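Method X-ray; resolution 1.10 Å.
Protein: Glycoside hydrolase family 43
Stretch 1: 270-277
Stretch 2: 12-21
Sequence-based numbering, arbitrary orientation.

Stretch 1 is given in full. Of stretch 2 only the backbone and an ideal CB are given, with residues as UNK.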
# COMPACT_ATOMS: atom_id res chain seq x y z
N VAL A 270 8.78 2.22 -7.80
CA VAL A 270 7.45 2.35 -7.25
C VAL A 270 6.52 1.41 -8.03
O VAL A 270 6.61 1.32 -9.26
CB VAL A 270 6.95 3.82 -7.29
CG1 VAL A 270 6.94 4.41 -8.71
CG2 VAL A 270 5.60 3.96 -6.66
N VAL A 271 5.67 0.70 -7.30
CA VAL A 271 4.68 -0.20 -7.86
C VAL A 271 3.33 0.39 -7.49
O VAL A 271 3.06 0.60 -6.31
CB VAL A 271 4.82 -1.62 -7.30
CG1 VAL A 271 3.81 -2.53 -7.98
CG2 VAL A 271 6.25 -2.16 -7.47
N TYR A 272 2.50 0.70 -8.48
CA TYR A 272 1.29 1.48 -8.25
C TYR A 272 0.19 1.03 -9.20
O TYR A 272 0.47 0.45 -10.24
CB TYR A 272 1.58 2.98 -8.41
CG TYR A 272 2.05 3.38 -9.79
CD1 TYR A 272 3.37 3.22 -10.18
CD2 TYR A 272 1.16 3.91 -10.71
CE1 TYR A 272 3.80 3.58 -11.46
CE2 TYR A 272 1.57 4.28 -11.99
CZ TYR A 272 2.89 4.11 -12.36
OH TYR A 272 3.26 4.48 -13.64
N HIS A 273 -1.05 1.32 -8.83
CA HIS A 273 -2.15 1.01 -9.72
C HIS A 273 -2.61 2.24 -10.50
O HIS A 273 -2.35 3.36 -10.10
CB HIS A 273 -3.31 0.33 -9.01
CG HIS A 273 -4.04 1.16 -8.00
ND1 HIS A 273 -4.58 2.42 -8.18
CD2 HIS A 273 -4.38 0.78 -6.76
CE1 HIS A 273 -5.20 2.77 -7.05
NE2 HIS A 273 -5.10 1.78 -6.19
N THR A 274 -3.26 1.98 -11.63
CA THR A 274 -3.99 2.99 -12.38
C THR A 274 -5.32 2.37 -12.83
O THR A 274 -5.48 1.16 -12.81
CB THR A 274 -3.22 3.46 -13.63
OG1 THR A 274 -2.90 2.33 -14.43
CG2 THR A 274 -1.95 4.20 -13.25
N HIS A 275 -6.25 3.19 -13.29
CA HIS A 275 -7.52 2.63 -13.74
C HIS A 275 -7.33 1.84 -15.02
O HIS A 275 -6.67 2.29 -15.96
CB HIS A 275 -8.55 3.72 -13.98
CG HIS A 275 -8.87 4.50 -12.75
ND1 HIS A 275 -9.47 3.98 -11.62
CD2 HIS A 275 -8.63 5.80 -12.49
CE1 HIS A 275 -9.59 4.95 -10.73
NE2 HIS A 275 -9.10 6.07 -11.24
N THR A 276 -7.94 0.67 -15.06
CA THR A 276 -7.86 -0.17 -16.25
C THR A 276 -8.57 0.52 -17.42
O THR A 276 -8.13 0.41 -18.57
CB THR A 276 -8.45 -1.57 -15.96
OG1 THR A 276 -7.73 -2.14 -14.87
CG2 THR A 276 -8.35 -2.48 -17.18
N TYR A 277 -9.65 1.22 -17.11
CA TYR A 277 -10.45 1.91 -18.11
C TYR A 277 -10.54 3.39 -17.73
O TYR A 277 -11.44 3.80 -17.01
CB TYR A 277 -11.84 1.28 -18.23
CG TYR A 277 -11.78 -0.17 -18.64
CD1 TYR A 277 -11.46 -0.54 -19.94
CD2 TYR A 277 -12.03 -1.18 -17.72
CE1 TYR A 277 -11.41 -1.88 -20.32
CE2 TYR A 277 -11.99 -2.52 -18.09
CZ TYR A 277 -11.66 -2.86 -19.38
OH TYR A 277 -11.62 -4.19 -19.75
N UNK A 12 -2.28 -7.37 -15.36
CA UNK A 12 -3.07 -7.73 -14.21
C UNK A 12 -4.14 -6.67 -13.99
O UNK A 12 -3.82 -5.53 -13.69
CB UNK A 12 -2.19 -7.89 -12.97
N UNK A 13 -5.39 -7.06 -14.18
CA UNK A 13 -6.51 -6.15 -14.03
C UNK A 13 -7.47 -6.70 -12.99
O UNK A 13 -7.29 -7.80 -12.46
CB UNK A 13 -7.22 -5.93 -15.37
N UNK A 14 -8.49 -5.91 -12.67
CA UNK A 14 -9.45 -6.27 -11.65
C UNK A 14 -8.85 -6.26 -10.25
O UNK A 14 -9.32 -6.98 -9.37
CB UNK A 14 -10.03 -7.65 -11.95
N UNK A 15 -7.83 -5.42 -10.05
CA UNK A 15 -7.16 -5.35 -8.77
C UNK A 15 -7.15 -3.94 -8.23
O UNK A 15 -7.64 -3.00 -8.87
CB UNK A 15 -5.73 -5.88 -8.89
N UNK A 16 -6.57 -3.80 -7.04
CA UNK A 16 -6.11 -2.52 -6.53
C UNK A 16 -4.99 -2.77 -5.54
O UNK A 16 -4.81 -3.88 -5.07
CB UNK A 16 -7.25 -1.74 -5.88
N UNK A 17 -4.23 -1.74 -5.23
CA UNK A 17 -3.40 -1.71 -4.04
C UNK A 17 -2.25 -2.72 -4.13
O UNK A 17 -2.12 -3.62 -3.30
CB UNK A 17 -4.25 -1.99 -2.80
N UNK A 18 -1.41 -2.59 -5.15
CA UNK A 18 -0.38 -3.61 -5.37
C UNK A 18 0.80 -3.51 -4.42
O UNK A 18 1.49 -2.49 -4.40
CB UNK A 18 0.13 -3.52 -6.81
N UNK A 19 1.06 -4.58 -3.69
CA UNK A 19 2.17 -4.62 -2.75
C UNK A 19 3.16 -5.66 -3.22
O UNK A 19 2.80 -6.82 -3.35
CB UNK A 19 1.69 -4.92 -1.33
N UNK A 20 4.42 -5.27 -3.44
CA UNK A 20 5.45 -6.20 -3.86
C UNK A 20 6.49 -6.38 -2.78
O UNK A 20 7.03 -5.41 -2.26
CB UNK A 20 6.11 -5.72 -5.15
N UNK A 21 6.77 -7.65 -2.48
CA UNK A 21 7.90 -8.03 -1.64
C UNK A 21 8.91 -8.80 -2.47
O UNK A 21 8.58 -9.73 -3.19
CB UNK A 21 7.44 -8.86 -0.44

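The two segments run nearly antiparallel, at 163° between strand directions, with axes 6.0 Å apart at closest approach. Stretch 1 presents Val 271, His 273 and Thr 276 to its partner, so the demands change along stretch 2.

At position 12 the ideal CB points sideways with nothing of stretch 1 within 5.5 Å, so no preference is set. Ile 12 makes no contact here.

Position 13 points toward Thr 276, its ideal CB lying 3.9 Å from Thr 276 OG1. A small or medium side chain, polar or with a methyl to spare, would suit. Thr 13 fills it, and the two threonines meet through methyls, Thr 13 CG2 lying 3.7 Å from Thr 276 CG2.

Position 14 points away, and its phi/psi of 70/28 falls where a side chain strains the backbone; glycine is favoured, with asparagine a reasonable second. It is Gly 14.

The CB of position 15 points sideways into space that stretch 1 leaves empty, so many residues would do, and an apolar one with a delta carbon could reach back; Ile 15 does so, its CD1 coming to 4.3 Å from His 273 CB.

At position 16 an ideal CB would lie 3.9 Å from His 273 CD2, close but tolerable, so alanine or serine would serve as well as glycine. Gly 16 occupies it, its CA 3.7 Å from His 273 CD2.

Position 17 has a phi/psi of 68/59, which suits glycine, asparagine or aspartate. Its CB points away, yet the imidazole of His 273 is nearby, making a side chain that accepts a hydrogen bond attractive. Asp 17 curls back: His 273 NE2 donates a weak hydrogen bond to Asp 17 OD2 (3.5 Å, 136°). A water reinforces the link, donating to Asp 17 OD2 at 2.8 Å and lying 3.3 Å from His 273 NE2.

Position 18 faces stretch 1 squarely, its ideal CB 4.0 Å from Val 271 CG1. A compact apolar residue fits, and a phi of -77° admits proline. Pro 18 CB lies 4.0 Å from Val 271 CG1, Pro 18 CG 3.7 Å from Tyr 272 C and Pro 18 CD 3.8 Å from His 273 CD2.

Position 19 points away and is unconstrained from this side; it is Tyr 19.

Position 20 turns toward Val 271, its ideal CB 4.3 Å from Val 271 CG2. Valine, isoleucine or leucine would suit. Val 20 packs its CG2 3.9 Å from Val 271 CG1.

Position 21 is out of reach and holds Leu 21.

Stretch 2 (12-21) ITGIGDPYVL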
# COMPACT_ATOMS: atom_id res chain seq x y z
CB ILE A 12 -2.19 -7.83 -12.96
CG1 ILE A 12 -1.10 -8.90 -13.15
CG2 ILE A 12 -3.03 -8.16 -11.74
CD1 ILE A 12 -0.02 -8.82 -12.12
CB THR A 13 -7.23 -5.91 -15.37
OG1 THR A 13 -7.91 -7.11 -15.75
CG2 THR A 13 -6.25 -5.48 -16.47
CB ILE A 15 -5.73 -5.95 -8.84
CG1 ILE A 15 -4.82 -5.20 -9.83
CG2 ILE A 15 -5.81 -7.41 -9.24
CD1 ILE A 15 -4.30 -3.83 -9.41
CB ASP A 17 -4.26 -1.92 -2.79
CG ASP A 17 -5.54 -1.09 -2.81
OD1 ASP A 17 -6.61 -1.65 -2.44
OD2 ASP A 17 -5.48 0.09 -3.20
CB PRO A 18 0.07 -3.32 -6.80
CG PRO A 18 -0.13 -1.86 -6.96
CD PRO A 18 -1.41 -1.59 -6.23
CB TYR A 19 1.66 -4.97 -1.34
CG TYR A 19 2.80 -4.99 -0.35
CD1 TYR A 19 3.60 -6.11 -0.24
CD2 TYR A 19 3.09 -3.90 0.43
CE1 TYR A 19 4.65 -6.16 0.63
CE2 TYR A 19 4.16 -3.94 1.33
CZ TYR A 19 4.93 -5.09 1.41
OH TYR A 19 5.99 -5.19 2.27
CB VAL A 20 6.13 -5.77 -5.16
CG1 VAL A 20 7.32 -6.67 -5.49
CG2 VAL A 20 5.11 -5.78 -6.29
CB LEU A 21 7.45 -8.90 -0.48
CG LEU A 21 8.57 -9.28 0.49
CD1 LEU A 21 9.21 -8.04 1.15
CD2 LEU A 21 8.06 -10.23 1.54
O HOH W 1 -7.14 2.25 -3.66
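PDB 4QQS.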